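Local atomic coordinates of Cow rumen GH26 endo-mannanase (Metagenome, PDB entry 6UEH), a protein that probably hydrolyses internal beta-1,4-mannosidic linkages of mannans such as galactomannan, as a ruminal family 26 endo-mannanase with an accessory domain. Residues Gln174-Gly178 with Gly179-Gly183; Asp182-Tyr185 with Glu186-Phe189; Gln219-Glu222 with Arg223-Trp227; Lys460-Lys464 with Ser465-Glu469. All coordinates share one frame; numbering follows the deposited sequence.

All four contacts are local and lie in the glycoside hydrolase family 26 part of the chain. Interactions 1 and 2 share Asp182 and Gly183 and form the path from strand 169-174 into helix 187-196. Interaction 3 is the N-cap and first turns of helix 220-230 and meets both, through the salt bridge Glu175-Arg223 and the cation-pi pair Tyr185-Arg223. Interaction 4 stands apart, its centre about 20 Å from that of interaction 2, yet its Leu467 also packs on helix 187-196. Interaction 2 is the surface contact; the others are partly buried. A turn bond marks interaction 1, a capping bond interaction 2, and helical bonds interactions 3 and 4; waters bridge 1, 2 and 4.

Interaction 1. Residues Gln174-Gly178 with Gly179-Gly183; sequences QEIYG and GGNDG
Ile176 lays its aliphatic side chain over the amide of Asn181 and the backbone of Gly180. Its CB is 3.6 Å from Asn181 ND2, and its CG1 is 3.7 Å from Gly180 CA. The terminal CD1 reaches the other end of the amide, near Asn181 OD1. CG1 is turned opposite the backbone N (chi1 -166°), which carries this branch to Gly180. CG2 also lies close to Asn181 ND2.

The chain reverses between these residues in a type II beta turn from Tyr177 to Gly180. Gly180 N donates to Tyr177 O at 2.9 Å, with an angle of 153° at the hydrogen. Gly179 has a positive phi (92°), and Gly180 CA packs against both Ile176 CG1 and the Tyr177 ring.

The Tyr177 ring comes back obliquely to the turn, with CE1 3.5 Å from Gly180 CA. Ile176 CG1 lies against one face of this ring, towards its rim. At the far end a water joins the two limbs. It lies 3.1 Å from Tyr177 OH and accepts from Asn181 N at 3.0 Å. Asn181 ND2 donates to Asp184 O, just beyond the turn.

The turn belongs to the loop that leaves strand 169-174 of the eight-stranded parallel barrel and leads to helix 187-196. Ile176 and Asn181 touch that helix through Glu188 and Leu187. Tyr177 meets the ring of Tyr452, while Glu175 forms a salt bridge to Arg203 of strand 202-206.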
loop_
_atom_site.group_PDB
_atom_site.type_symbol
_atom_site.label_atom_id
_atom_site.label_comp_id
_atom_site.label_asym_id
_atom_site.label_seq_id
_atom_site.Cartn_x
_atom_site.Cartn_y
_atom_site.Cartn_z
ATOM N N GLN A 174 0.253 15.989 -2.460
ATOM C CA GLN A 174 -1.147 16.390 -2.420
ATOM C C GLN A 174 -1.256 17.896 -2.203
ATOM O O GLN A 174 -0.573 18.448 -1.337
ATOM C CB GLN A 174 -1.897 15.647 -1.310
ATOM C CG GLN A 174 -3.397 15.908 -1.284
ATOM C CD GLN A 174 -4.145 15.115 -2.344
ATOM O OE1 GLN A 174 -3.650 14.104 -2.843
ATOM N NE2 GLN A 174 -5.342 15.571 -2.692
ATOM N N GLU A 175 -2.105 18.557 -2.987
ATOM C CA GLU A 175 -2.350 19.984 -2.809
ATOM C C GLU A 175 -3.370 20.207 -1.697
ATOM O O GLU A 175 -4.080 19.287 -1.296
ATOM C CB GLU A 175 -2.843 20.634 -4.109
ATOM C CG GLU A 175 -4.296 20.330 -4.455
ATOM C CD GLU A 175 -4.813 21.171 -5.612
ATOM O OE1 GLU A 175 -4.012 21.911 -6.222
ATOM O OE2 GLU A 175 -6.023 21.095 -5.912
ATOM N N ILE A 176 -3.438 21.441 -1.212
ATOM C CA ILE A 176 -4.309 21.793 -0.098
ATOM C C ILE A 176 -5.786 21.659 -0.483
ATOM O O ILE A 176 -6.140 21.721 -1.663
ATOM C CB ILE A 176 -4.014 23.238 0.387
ATOM C CG1 ILE A 176 -4.644 23.515 1.757
ATOM C CG2 ILE A 176 -4.445 24.260 -0.660
ATOM C CD1 ILE A 176 -3.905 22.878 2.921
ATOM N N TYR A 177 -6.638 21.443 0.517
ATOM C CA TYR A 177 -8.083 21.422 0.315
ATOM C C TYR A 177 -8.562 22.754 -0.253
ATOM O O TYR A 177 -7.916 23.785 -0.059
ATOM C CB TYR A 177 -8.807 21.120 1.630
ATOM C CG TYR A 177 -8.455 22.071 2.756
ATOM C CD1 TYR A 177 -9.115 23.288 2.901
ATOM C CD2 TYR A 177 -7.463 21.752 3.676
ATOM C CE1 TYR A 177 -8.794 24.159 3.929
ATOM C CE2 TYR A 177 -7.137 22.614 4.705
ATOM C CZ TYR A 177 -7.803 23.816 4.828
ATOM O OH TYR A 177 -7.476 24.675 5.853
ATOM N N GLY A 178 -9.697 22.726 -0.948
ATOM C CA GLY A 178 -10.245 23.915 -1.580
ATOM C C GLY A 178 -10.421 25.070 -0.613
ATOM O O GLY A 178 -11.042 24.920 0.435
ATOM N N GLY A 179 -9.858 26.223 -0.962
ATOM C CA GLY A 179 -9.932 27.394 -0.107
ATOM C C GLY A 179 -8.760 27.514 0.853
ATOM O O GLY A 179 -8.518 28.584 1.413
ATOM N N GLY A 180 -8.028 26.417 1.042
ATOM C CA GLY A 180 -6.907 26.396 1.967
ATOM C C GLY A 180 -5.757 27.305 1.569
ATOM O O GLY A 180 -5.688 27.768 0.431
ATOM N N ASN A 181 -4.852 27.551 2.517
ATOM C CA ASN A 181 -3.698 28.429 2.310
ATOM C C ASN A 181 -4.084 29.813 1.793
ATOM O O ASN A 181 -3.325 30.434 1.047
ATOM C CB ASN A 181 -2.698 27.790 1.340
ATOM C CG ASN A 181 -2.042 26.546 1.906
ATOM O OD1 ASN A 181 -2.037 26.327 3.117
ATOM N ND2 ASN A 181 -1.472 25.728 1.028
ATOM N N ASP A 182 -5.265 30.280 2.189
ATOM C CA ASP A 182 -5.798 31.567 1.744
ATOM C C ASP A 182 -5.787 31.677 0.218
ATOM O O ASP A 182 -5.557 32.750 -0.336
ATOM C CB ASP A 182 -5.007 32.721 2.370
ATOM C CG ASP A 182 -5.744 34.047 2.288
ATOM O OD1 ASP A 182 -6.991 34.035 2.207
ATOM O OD2 ASP A 182 -5.073 35.103 2.301
ATOM N N GLY A 183 -6.023 30.553 -0.455
ATOM C CA GLY A 183 -6.107 30.532 -1.903
ATOM C C GLY A 183 -4.826 30.139 -2.616
ATOM O O GLY A 183 -4.827 29.943 -3.831
HETATM O O HOH W 1 -4.793 26.112 5.124
#

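Interaction 2. Residues Asp182-Tyr185 with Glu186-Phe189; sequences DGDY and ELEF
Tyr185 O accepts a hydrogen bond from a water at 2.8 Å, and the same water donates to Glu188 OE1 at 2.7 Å. The water thus ties the turn to the first part of the helix. This is a capped helix entry: a type I beta turn runs from Asp184 to Leu187 and leads into helix 187-196.

The capping bond runs from Glu186 N to Asp184 OD1, at 3.2 Å and 148°. The N-H meets the carboxylate from above its plane. The Asp184 CG is opposite its own backbone N (chi1 -178°), and the carboxylate therefore extends towards the turn's amides. Its other oxygen, OD2, rests 3.6 Å from Leu187 CB, where the two side chains cross at about a right angle.

Glu186 bends at chi2 (-54°) and folds back beside the carbonyl of Tyr185. Its OE2 forms salt bridges with Arg203 and Arg231. The Tyr185 ring makes a cation-pi contact with Arg223, and its hydroxyl is hydrogen-bonded to Gly179 N. Phe189 comes back one turn from the helix. The edge of its ring, at CD1, lies 3.4 Å from Tyr185 O.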
loop_
_atom_site.group_PDB
_atom_site.type_symbol
_atom_site.label_atom_id
_atom_site.label_comp_id
_atom_site.label_asym_id
_atom_site.label_seq_id
_atom_site.Cartn_x
_atom_site.Cartn_y
_atom_site.Cartn_z
ATOM N N ASP A 182 -5.265 30.280 2.189
ATOM C CA ASP A 182 -5.798 31.567 1.744
ATOM C C ASP A 182 -5.787 31.677 0.218
ATOM O O ASP A 182 -5.557 32.750 -0.336
ATOM C CB ASP A 182 -5.007 32.721 2.370
ATOM C CG ASP A 182 -5.744 34.047 2.288
ATOM O OD1 ASP A 182 -6.991 34.035 2.207
ATOM O OD2 ASP A 182 -5.073 35.103 2.301
ATOM N N GLY A 183 -6.023 30.553 -0.455
ATOM C CA GLY A 183 -6.107 30.532 -1.903
ATOM C C GLY A 183 -4.826 30.139 -2.616
ATOM O O GLY A 183 -4.827 29.943 -3.831
ATOM N N ASP A 184 -3.730 30.019 -1.871
ATOM C CA ASP A 184 -2.441 29.687 -2.473
ATOM C C ASP A 184 -2.217 28.175 -2.553
ATOM O O ASP A 184 -1.627 27.573 -1.657
ATOM C CB ASP A 184 -1.305 30.351 -1.689
ATOM C CG ASP A 184 0.061 30.072 -2.290
ATOM O OD1 ASP A 184 0.133 29.719 -3.487
ATOM O OD2 ASP A 184 1.067 30.213 -1.563
ATOM N N TYR A 185 -2.673 27.572 -3.647
ATOM C CA TYR A 185 -2.565 26.126 -3.829
ATOM C C TYR A 185 -1.147 25.672 -4.154
ATOM O O TYR A 185 -0.872 24.475 -4.203
ATOM C CB TYR A 185 -3.509 25.658 -4.939
ATOM C CG TYR A 185 -4.968 25.849 -4.614
ATOM C CD1 TYR A 185 -5.674 24.876 -3.921
ATOM C CD2 TYR A 185 -5.642 27.001 -4.996
ATOM C CE1 TYR A 185 -7.007 25.043 -3.616
ATOM C CE2 TYR A 185 -6.978 27.177 -4.696
ATOM C CZ TYR A 185 -7.655 26.193 -4.006
ATOM O OH TYR A 185 -8.985 26.357 -3.700
ATOM N N GLU A 186 -0.246 26.623 -4.369
ATOM C CA GLU A 186 1.103 26.291 -4.809
ATOM C C GLU A 186 2.112 26.248 -3.667
ATOM O O GLU A 186 3.259 25.852 -3.873
ATOM C CB GLU A 186 1.571 27.289 -5.872
ATOM C CG GLU A 186 0.597 27.456 -7.024
ATOM C CD GLU A 186 0.231 26.131 -7.672
ATOM O OE1 GLU A 186 -0.962 25.931 -7.981
ATOM O OE2 GLU A 186 1.135 25.292 -7.873
ATOM N N LEU A 187 1.679 26.644 -2.472
ATOM C CA LEU A 187 2.560 26.761 -1.306
ATOM C C LEU A 187 3.421 25.516 -1.080
ATOM O O LEU A 187 4.648 25.605 -1.055
ATOM C CB LEU A 187 1.735 27.054 -0.048
ATOM C CG LEU A 187 2.463 27.543 1.209
ATOM C CD1 LEU A 187 1.531 28.387 2.053
ATOM C CD2 LEU A 187 3.012 26.391 2.040
ATOM N N GLU A 188 2.773 24.365 -0.913
ATOM C CA GLU A 188 3.485 23.110 -0.680
ATOM C C GLU A 188 4.472 22.802 -1.802
ATOM O O GLU A 188 5.561 22.284 -1.563
ATOM C CB GLU A 188 2.498 21.946 -0.535
ATOM C CG GLU A 188 1.882 21.798 0.850
ATOM C CD GLU A 188 0.693 22.712 1.076
ATOM O OE1 GLU A 188 0.404 23.555 0.199
ATOM O OE2 GLU A 188 0.042 22.580 2.133
ATOM N N PHE A 189 4.086 23.134 -3.027
ATOM C CA PHE A 189 4.894 22.807 -4.192
ATOM C C PHE A 189 6.099 23.732 -4.315
ATOM O O PHE A 189 7.200 23.289 -4.648
ATOM C CB PHE A 189 4.024 22.852 -5.449
ATOM C CG PHE A 189 2.847 21.924 -5.381
ATOM C CD1 PHE A 189 1.659 22.333 -4.794
ATOM C CD2 PHE A 189 2.941 20.628 -5.861
ATOM C CE1 PHE A 189 0.581 21.474 -4.707
ATOM C CE2 PHE A 189 1.865 19.763 -5.778
ATOM C CZ PHE A 189 0.686 20.187 -5.197
HETATM O O HOH W 2 -1.271 23.017 -1.867
#

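Interaction 3. Residues Gln219-Glu222 with Arg223-Trp227; sequences QTTE and RVIEW
Arg223 lays its guanidinium over the backbone of Gln219 and Thr220, at the start of helix 220-230. This is the helix of the beta-alpha-beta unit that links strands 202-206 and 234-238 of the TIM barrel. Gln219 O and Thr220 CA lie on one face of the group, both offset toward its rim, the oxygen 3.2 Å above its plane. The bend at chi3 (-58°) turns the end of the chain back towards this N-terminus.

The donors of the guanidinium are used beyond the two segments. NH1 donates to Asp218 O, and NH2 forms a salt bridge with Glu175. Gln219 O is too poorly angled to accept from NH1. NH2 is also close to Thr220 OG1, at 3.2 Å, but the angle is poor for a hydrogen bond. Thr220 OG1 is instead bonded to Asp218 OD1, and Gln219, at the N-cap position, gives its backbone N to Asp217 OD1.

Four successive helical bonds satisfy the first carbonyls. Gln219 O takes Arg223 N, and Thr220 O takes Val224 N at 2.8 Å. Thr221 O then receives Ile225 N at 3.0 Å, and Glu222 O receives Glu226 N at 2.8 Å. The polar ends of Thr221, Glu222 and Glu226 have other partners: Glu222 pairs with Arg298, Glu226 with Arg231, and Thr221 OG1 is bonded to Gln295.

On the buried side Thr220 and Val224 pack on Phe205 of strand 202-206, and Val224 and Ile225 on Leu299 of helix 280-301. Val224 CG2 touches Thr220 CG2 at 4.0 Å and passes 3.2 Å from Thr220 O.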
loop_
_atom_site.group_PDB
_atom_site.type_symbol
_atom_site.label_atom_id
_atom_site.label_comp_id
_atom_site.label_asym_id
_atom_site.label_seq_id
_atom_site.Cartn_x
_atom_site.Cartn_y
_atom_site.Cartn_z
ATOM N N GLN A 219 -12.063 25.218 -8.255
ATOM C CA GLN A 219 -11.163 25.267 -9.411
ATOM C C GLN A 219 -10.184 24.093 -9.489
ATOM O O GLN A 219 -9.121 24.208 -10.104
ATOM C CB GLN A 219 -10.382 26.586 -9.415
ATOM C CG GLN A 219 -11.235 27.813 -9.699
ATOM C CD GLN A 219 -11.531 27.984 -11.177
ATOM O OE1 GLN A 219 -10.624 27.973 -12.008
ATOM N NE2 GLN A 219 -12.807 28.138 -11.513
ATOM N N THR A 220 -10.546 22.968 -8.879
ATOM C CA THR A 220 -9.709 21.771 -8.929
ATOM C C THR A 220 -9.491 21.307 -10.369
ATOM O O THR A 220 -8.363 21.038 -10.773
ATOM C CB THR A 220 -10.321 20.613 -8.109
ATOM O OG1 THR A 220 -10.191 20.894 -6.709
ATOM C CG2 THR A 220 -9.612 19.298 -8.416
ATOM N N THR A 221 -10.576 21.231 -11.136
ATOM C CA THR A 221 -10.521 20.758 -12.517
ATOM C C THR A 221 -9.568 21.593 -13.369
ATOM O O THR A 221 -8.790 21.050 -14.152
ATOM C CB THR A 221 -11.922 20.761 -13.157
ATOM O OG1 THR A 221 -12.802 19.945 -12.375
ATOM C CG2 THR A 221 -11.867 20.220 -14.583
ATOM N N GLU A 222 -9.618 22.912 -13.203
ATOM C CA GLU A 222 -8.703 23.797 -13.913
ATOM C C GLU A 222 -7.251 23.529 -13.515
ATOM O O GLU A 222 -6.367 23.496 -14.369
ATOM C CB GLU A 222 -9.056 25.263 -13.656
ATOM C CG GLU A 222 -10.289 25.756 -14.406
ATOM C CD GLU A 222 -11.598 25.348 -13.748
ATOM O OE1 GLU A 222 -11.563 24.673 -12.698
ATOM O OE2 GLU A 222 -12.669 25.712 -14.282
ATOM N N ARG A 223 -7.003 23.331 -12.223
ATOM C CA ARG A 223 -5.641 23.077 -11.758
ATOM C C ARG A 223 -5.127 21.720 -12.234
ATOM O O ARG A 223 -3.934 21.560 -12.478
ATOM C CB ARG A 223 -5.557 23.172 -10.230
ATOM C CG ARG A 223 -5.649 24.601 -9.699
ATOM C CD ARG A 223 -5.318 24.684 -8.210
ATOM N NE ARG A 223 -6.191 23.831 -7.408
ATOM C CZ ARG A 223 -7.414 24.171 -7.016
ATOM N NH1 ARG A 223 -7.920 25.349 -7.357
ATOM N NH2 ARG A 223 -8.137 23.327 -6.291
ATOM N N VAL A 224 -6.025 20.749 -12.375
ATOM C CA VAL A 224 -5.642 19.449 -12.922
ATOM C C VAL A 224 -5.207 19.604 -14.376
ATOM O O VAL A 224 -4.175 19.070 -14.790
ATOM C CB VAL A 224 -6.790 18.425 -12.835
ATOM C CG1 VAL A 224 -6.422 17.149 -13.579
ATOM C CG2 VAL A 224 -7.126 18.119 -11.384
ATOM N N ILE A 225 -6.003 20.342 -15.143
ATOM C CA ILE A 225 -5.688 20.625 -16.538
ATOM C C ILE A 225 -4.362 21.372 -16.653
ATOM O O ILE A 225 -3.519 21.037 -17.488
ATOM C CB ILE A 225 -6.806 21.446 -17.206
ATOM C CG1 ILE A 225 -8.090 20.615 -17.287
ATOM C CG2 ILE A 225 -6.378 21.917 -18.588
ATOM C CD1 ILE A 225 -9.277 21.370 -17.841
ATOM N N GLU A 226 -4.181 22.374 -15.797
ATOM C CA GLU A 226 -2.953 23.158 -15.777
ATOM C C GLU A 226 -1.743 22.265 -15.511
ATOM O O GLU A 226 -0.732 22.354 -16.207
ATOM C CB GLU A 226 -3.045 24.263 -14.719
ATOM C CG GLU A 226 -2.039 25.395 -14.885
ATOM C CD GLU A 226 -0.672 25.068 -14.314
ATOM O OE1 GLU A 226 -0.583 24.173 -13.446
ATOM O OE2 GLU A 226 0.314 25.709 -14.735
ATOM N N TRP A 227 -1.858 21.401 -14.508
ATOM C CA TRP A 227 -0.755 20.528 -14.116
ATOM C C TRP A 227 -0.350 19.593 -15.249
ATOM O O TRP A 227 0.834 19.451 -15.556
ATOM C CB TRP A 227 -1.133 19.713 -12.876
ATOM C CG TRP A 227 0.002 18.898 -12.329
ATOM C CD1 TRP A 227 0.176 17.547 -12.442
ATOM C CD2 TRP A 227 1.129 19.387 -11.595
ATOM N NE1 TRP A 227 1.341 17.166 -11.819
ATOM C CE2 TRP A 227 1.946 18.279 -11.293
ATOM C CE3 TRP A 227 1.529 20.655 -11.163
ATOM C CZ2 TRP A 227 3.131 18.398 -10.574
ATOM C CZ3 TRP A 227 2.708 20.774 -10.451
ATOM C CH2 TRP A 227 3.495 19.651 -10.164
#

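Interaction 4. Residues Lys460-Lys464 with Ser465-Glu469; sequences KNNAK and SDLKE
Ala463 takes the N-cap position of helix 464-471, and the loop 460-463 passes without a break into helical residues 464-469. Ala463 O accepts from Leu467 N at 2.9 Å and 160°. Lys464 O accepts from Lys468 N at 3.0 Å, an almost straight bond of 168°.

Ala463 brings no polar side chain of its own; Glu459 OE1, from the preceding loop, accepts from Lys464 N. A water accepts from Ala463 N at 2.8 Å and donates to Asp466 OD2 at 2.7 Å. That carboxylate oxygen also touches Ala463 CB at 3.6 Å. Asp466 CG is opposite its carbonyl carbon (chi1 -69°), which turns the carboxylate back towards Ala463.

Leu467 packs back on the loop. Its CG is 3.9 Å from Asn462 CB, and the same side chain packs on Ile432, Ile456 and, on helix 187-196, Leu195. The buried amide of Asn462 is satisfied at both ends: OD1 accepts from Ile432 N, and ND2 donates to Asp430 O and Phe455 O.

The chemistry is thus split, with apolar packing and a hydrogen-bonded amide on the buried side and a water-bridged acid at the helix start, where its charge would probably suit the helix dipole.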
loop_
_atom_site.group_PDB
_atom_site.type_symbol
_atom_site.label_atom_id
_atom_site.label_comp_id
_atom_site.label_asym_id
_atom_site.label_seq_id
_atom_site.Cartn_x
_atom_site.Cartn_y
_atom_site.Cartn_z
ATOM N N LYS A 460 9.265 17.205 11.288
ATOM C CA LYS A 460 8.967 16.046 12.127
ATOM C C LYS A 460 8.397 14.925 11.265
ATOM O O LYS A 460 8.443 13.754 11.639
ATOM C CB LYS A 460 7.987 16.405 13.246
ATOM C CG LYS A 460 6.550 16.584 12.784
ATOM C CD LYS A 460 5.635 16.926 13.946
ATOM C CE LYS A 460 4.209 17.153 13.471
ATOM N NZ LYS A 460 3.323 17.591 14.584
ATOM N N ASN A 461 7.859 15.296 10.107
ATOM C CA ASN A 461 7.331 14.331 9.152
ATOM C C ASN A 461 8.332 14.029 8.044
ATOM O O ASN A 461 8.592 12.868 7.729
ATOM C CB ASN A 461 6.022 14.840 8.553
ATOM C CG ASN A 461 4.872 14.778 9.534
ATOM O OD1 ASN A 461 4.653 13.756 10.184
ATOM N ND2 ASN A 461 4.139 15.879 9.659
ATOM N N ASN A 462 8.882 15.080 7.448
ATOM C CA ASN A 462 9.920 14.924 6.434
ATOM C C ASN A 462 11.051 15.922 6.646
ATOM O O ASN A 462 10.863 17.128 6.489
ATOM C CB ASN A 462 9.336 15.084 5.025
ATOM C CG ASN A 462 8.530 13.874 4.583
ATOM O OD1 ASN A 462 9.091 12.829 4.245
ATOM N ND2 ASN A 462 7.209 14.012 4.572
ATOM N N ALA A 463 12.223 15.410 7.011
ATOM C CA ALA A 463 13.393 16.253 7.230
ATOM C C ALA A 463 13.874 16.851 5.915
ATOM O O ALA A 463 13.776 16.217 4.866
ATOM C CB ALA A 463 14.508 15.455 7.890
ATOM N N LYS A 464 14.402 18.070 5.978
ATOM C CA LYS A 464 14.883 18.752 4.781
ATOM C C LYS A 464 16.025 17.994 4.103
ATOM O O LYS A 464 16.084 17.926 2.877
ATOM C CB LYS A 464 15.329 20.177 5.119
ATOM C CG LYS A 464 14.184 21.111 5.479
ATOM C CD LYS A 464 14.690 22.509 5.782
ATOM C CE LYS A 464 13.547 23.450 6.126
ATOM N NZ LYS A 464 14.047 24.818 6.435
ATOM N N SER A 465 16.925 17.423 4.899
ATOM C CA SER A 465 18.061 16.693 4.342
ATOM C C SER A 465 17.597 15.450 3.585
ATOM O O SER A 465 18.148 15.115 2.535
ATOM C CB SER A 465 19.056 16.309 5.443
ATOM O OG SER A 465 18.466 15.456 6.407
ATOM N N ASP A 466 16.573 14.780 4.108
ATOM C CA ASP A 466 16.017 13.602 3.449
ATOM C C ASP A 466 15.251 13.978 2.185
ATOM O O ASP A 466 15.322 13.277 1.173
ATOM C CB ASP A 466 15.102 12.830 4.399
ATOM C CG ASP A 466 15.861 12.172 5.530
ATOM O OD1 ASP A 466 16.962 11.638 5.276
ATOM O OD2 ASP A 466 15.359 12.195 6.674
ATOM N N LEU A 467 14.511 15.081 2.251
ATOM C CA LEU A 467 13.767 15.568 1.092
ATOM C C LEU A 467 14.713 15.862 -0.065
ATOM O O LEU A 467 14.486 15.421 -1.193
ATOM C CB LEU A 467 12.961 16.818 1.450
ATOM C CG LEU A 467 11.640 16.559 2.176
ATOM C CD1 LEU A 467 11.020 17.860 2.663
ATOM C CD2 LEU A 467 10.679 15.815 1.264
ATOM N N LYS A 468 15.780 16.596 0.227
ATOM C CA LYS A 468 16.760 16.947 -0.792
ATOM C C LYS A 468 17.442 15.702 -1.349
ATOM O O LYS A 468 17.689 15.604 -2.553
ATOM C CB LYS A 468 17.803 17.914 -0.226
ATOM C CG LYS A 468 17.237 19.273 0.148
ATOM C CD LYS A 468 18.330 20.246 0.559
ATOM C CE LYS A 468 19.063 19.761 1.795
ATOM N NZ LYS A 468 20.097 20.738 2.246
ATOM N N GLU A 469 17.731 14.745 -0.474
ATOM C CA GLU A 469 18.430 13.538 -0.896
ATOM C C GLU A 469 17.597 12.699 -1.861
ATOM O O GLU A 469 18.101 12.259 -2.894
ATOM C CB GLU A 469 18.835 12.690 0.312
ATOM C CG GLU A 469 19.658 11.474 -0.073
ATOM C CD GLU A 469 20.318 10.799 1.114
ATOM O OE1 GLU A 469 20.056 11.209 2.266
ATOM O OE2 GLU A 469 21.105 9.854 0.888
HETATM O O HOH W 3 12.691 12.710 6.608
#